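Putative P450-like enzyme (Streptomyces himastatinicus ATCC 53653, PDB 5Z9J) is a cytochrome P450-like protein that binds heme b and probably acts as a monooxygenase. Local coordinates at residues 35-40 against 307-312. Numbering follows the deposited sequence.
Sequences LWNVYG and LLLVWT. With TAM (tris(hydroxyethyl)aminomethane), chain F.
Leu307 O accepts the backbone N-H of Trp36, the first rung of a parallel pairing between strands 307-310 and 35-38. These are neighbours in the mixed beta sheet of the cytochrome P450 fold, with 27-30 beyond 35-38 and 287-291 beyond 307-310. The Leu307 side chain lies alongside that of Leu35, with Leu307 CD2 4.1 Å from Leu35 CD2.

Leu308 turns to strand 287-291 for its backbone bonds, but its side chain serves this contact. CG is anti to the backbone N (chi1 -179°). Leu308 CD1 touches Trp36 CB and lies 3.4 Å from Val38 CG2, tighter than usual for two carbons.

Leu309 uses both backbone groups: its N bonds to Trp36 O at 2.9 Å, and its O takes Val38 N. On the opposite face the Leu309 and Leu35 side chains cross obliquely, with Leu309 CD1 3.7 Å from Leu35 CD2.

Val310 pairs with Val38. Its side chain touches Ser44 and Ile47 of helix 41-48, and lies about 8 Å from the heme.

Trp311 adds the last backbone bond, from its N to Val38 O. Trp311 NE1 meets Asn37 OD1 at 2.8 Å in a nearly straight bond (170°). The oxygen lies close to the ring plane, while NE1 is tilted 31° from the amide plane. Trp311 CD1 is 3.2 Å from Tyr39 CE1; the two rings are near parallel but slid apart.

The bound tris(hydroxyethyl)aminomethane places C3 over one face of the Trp311 indole, near its rim, and C6 by Tyr39 OH. Asp28 grips both Asn37 ND2 and Tyr39 OH. Its carboxylate may also make Asn37 OD1 a stronger acceptor. The Asp28–Asn37–Trp311 chain of bonds gives the buried amide a partner on both oxygen and nitrogen, fixes its rotation and holds the indole against the ligand.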
loop_
_atom_site.group_PDB
_atom_site.type_symbol
_atom_site.label_atom_id
_atom_site.label_comp_id
_atom_site.label_asym_id
_atom_site.label_seq_id
_atom_site.Cartn_x
_atom_site.Cartn_y
_atom_site.Cartn_z
ATOM N N LEU A 35 2.850 15.691 16.483
ATOM C CA LEU A 35 1.981 14.550 16.271
ATOM C C LEU A 35 2.227 13.491 17.330
ATOM O O LEU A 35 3.255 13.517 18.021
ATOM C CB LEU A 35 2.174 13.944 14.867
ATOM C CG LEU A 35 3.559 13.551 14.335
ATOM C CD1 LEU A 35 4.002 12.217 14.905
ATOM C CD2 LEU A 35 3.595 13.533 12.761
ATOM N N TRP A 36 1.287 12.548 17.414
ATOM C CA TRP A 36 1.332 11.460 18.372
ATOM C C TRP A 36 1.631 10.173 17.620
ATOM O O TRP A 36 1.287 10.054 16.426
ATOM C CB TRP A 36 0.005 11.357 19.148
ATOM C CG TRP A 36 -0.357 12.571 19.987
ATOM C CD1 TRP A 36 -0.909 13.753 19.551
ATOM C CD2 TRP A 36 -0.203 12.709 21.408
ATOM N NE1 TRP A 36 -1.076 14.614 20.603
ATOM C CE2 TRP A 36 -0.668 13.993 21.760
ATOM C CE3 TRP A 36 0.287 11.867 22.416
ATOM C CZ2 TRP A 36 -0.657 14.463 23.075
ATOM C CZ3 TRP A 36 0.299 12.335 23.727
ATOM C CH2 TRP A 36 -0.171 13.613 24.046
ATOM N N ASN A 37 2.348 9.264 18.299
ATOM C CA ASN A 37 2.736 7.935 17.818
ATOM C C ASN A 37 2.170 6.806 18.683
ATOM O O ASN A 37 2.280 6.874 19.899
ATOM C CB ASN A 37 4.279 7.798 17.780
ATOM C CG ASN A 37 4.954 8.764 16.804
ATOM O OD1 ASN A 37 4.740 8.669 15.611
ATOM N ND2 ASN A 37 5.776 9.674 17.308
ATOM N N VAL A 38 1.588 5.773 18.069
ATOM C CA VAL A 38 1.159 4.540 18.778
ATOM C C VAL A 38 1.913 3.324 18.223
ATOM O O VAL A 38 1.891 3.100 16.997
ATOM C CB VAL A 38 -0.367 4.268 18.608
ATOM C CG1 VAL A 38 -0.823 3.031 19.404
ATOM C CG2 VAL A 38 -1.158 5.441 19.036
ATOM N N TYR A 39 2.544 2.520 19.074
ATOM C CA TYR A 39 3.339 1.371 18.598
ATOM C C TYR A 39 2.804 -0.028 19.070
ATOM O O TYR A 39 3.266 -1.081 18.584
ATOM C CB TYR A 39 4.788 1.500 19.051
ATOM C CG TYR A 39 5.445 2.816 18.726
ATOM C CD1 TYR A 39 5.674 3.217 17.411
ATOM C CD2 TYR A 39 5.882 3.638 19.734
ATOM C CE1 TYR A 39 6.284 4.424 17.135
ATOM C CE2 TYR A 39 6.499 4.842 19.461
ATOM C CZ TYR A 39 6.690 5.229 18.152
ATOM O OH TYR A 39 7.303 6.429 17.875
ATOM N N GLY A 40 1.823 -0.048 19.968
ATOM C CA GLY A 40 1.379 -1.310 20.541
ATOM C C GLY A 40 0.337 -1.970 19.661
ATOM O O GLY A 40 -0.366 -1.278 18.891
ATOM N N LEU A 307 -3.184 14.774 15.272
ATOM C CA LEU A 307 -2.757 13.804 14.285
ATOM C C LEU A 307 -2.096 12.622 15.009
ATOM O O LEU A 307 -1.140 12.814 15.759
ATOM C CB LEU A 307 -1.776 14.436 13.300
ATOM C CG LEU A 307 -1.195 13.563 12.190
ATOM C CD1 LEU A 307 -2.308 13.028 11.270
ATOM C CD2 LEU A 307 -0.188 14.357 11.351
ATOM N N LEU A 308 -2.614 11.425 14.768
ATOM C CA LEU A 308 -2.088 10.203 15.352
ATOM C C LEU A 308 -1.627 9.227 14.276
ATOM O O LEU A 308 -2.403 8.837 13.367
ATOM C CB LEU A 308 -3.130 9.566 16.281
ATOM C CG LEU A 308 -2.756 8.271 17.012
ATOM C CD1 LEU A 308 -1.754 8.601 18.051
ATOM C CD2 LEU A 308 -3.992 7.677 17.700
ATOM N N LEU A 309 -0.343 8.878 14.375
ATOM C CA LEU A 309 0.287 7.888 13.527
ATOM C C LEU A 309 0.227 6.538 14.191
ATOM O O LEU A 309 0.843 6.314 15.229
ATOM C CB LEU A 309 1.735 8.252 13.244
ATOM C CG LEU A 309 1.827 9.593 12.507
ATOM C CD1 LEU A 309 3.250 9.895 12.049
ATOM C CD2 LEU A 309 0.820 9.689 11.365
ATOM N N VAL A 310 -0.540 5.651 13.567
ATOM C CA VAL A 310 -0.713 4.287 13.999
ATOM C C VAL A 310 0.364 3.414 13.320
ATOM O O VAL A 310 0.293 3.183 12.083
ATOM C CB VAL A 310 -2.109 3.778 13.652
ATOM C CG1 VAL A 310 -2.252 2.314 13.997
ATOM C CG2 VAL A 310 -3.183 4.641 14.290
ATOM N N TRP A 311 1.387 2.987 14.087
ATOM C CA TRP A 311 2.501 2.244 13.460
ATOM C C TRP A 311 2.219 0.733 13.414
ATOM O O TRP A 311 2.589 -0.040 14.305
ATOM C CB TRP A 311 3.826 2.574 14.133
ATOM C CG TRP A 311 4.178 4.017 13.939
ATOM C CD1 TRP A 311 4.055 5.038 14.858
ATOM C CD2 TRP A 311 4.693 4.624 12.732
ATOM N NE1 TRP A 311 4.453 6.242 14.281
ATOM C CE2 TRP A 311 4.856 6.010 12.992
ATOM C CE3 TRP A 311 5.033 4.129 11.470
ATOM C CZ2 TRP A 311 5.345 6.902 12.018
ATOM C CZ3 TRP A 311 5.511 5.017 10.507
ATOM C CH2 TRP A 311 5.658 6.386 10.791
ATOM N N THR A 312 1.490 0.346 12.369
ATOM C CA THR A 312 1.151 -1.010 12.086
ATOM C C THR A 312 2.444 -1.804 11.937
ATOM O O THR A 312 2.505 -2.969 12.390
ATOM C CB THR A 312 0.301 -1.091 10.789
ATOM O OG1 THR A 312 1.003 -0.389 9.770
ATOM C CG2 THR A 312 -1.058 -0.452 11.008
HETATM C C TAM F . 8.956 8.412 14.486
HETATM C C1 TAM F . 9.415 8.378 15.999
HETATM C C2 TAM F . 10.133 8.196 13.519
HETATM C C3 TAM F . 7.860 7.333 14.249
HETATM C C4 TAM F . 10.732 7.619 16.191
HETATM C C5 TAM F . 9.600 8.260 12.096
HETATM C C6 TAM F . 8.228 5.921 14.759
HETATM N N TAM F . 8.348 9.704 14.179
HETATM O O4 TAM F . 11.827 8.514 16.150
HETATM O O5 TAM F . 8.551 9.245 12.079
HETATM O O6 TAM F . 9.257 5.392 13.949
#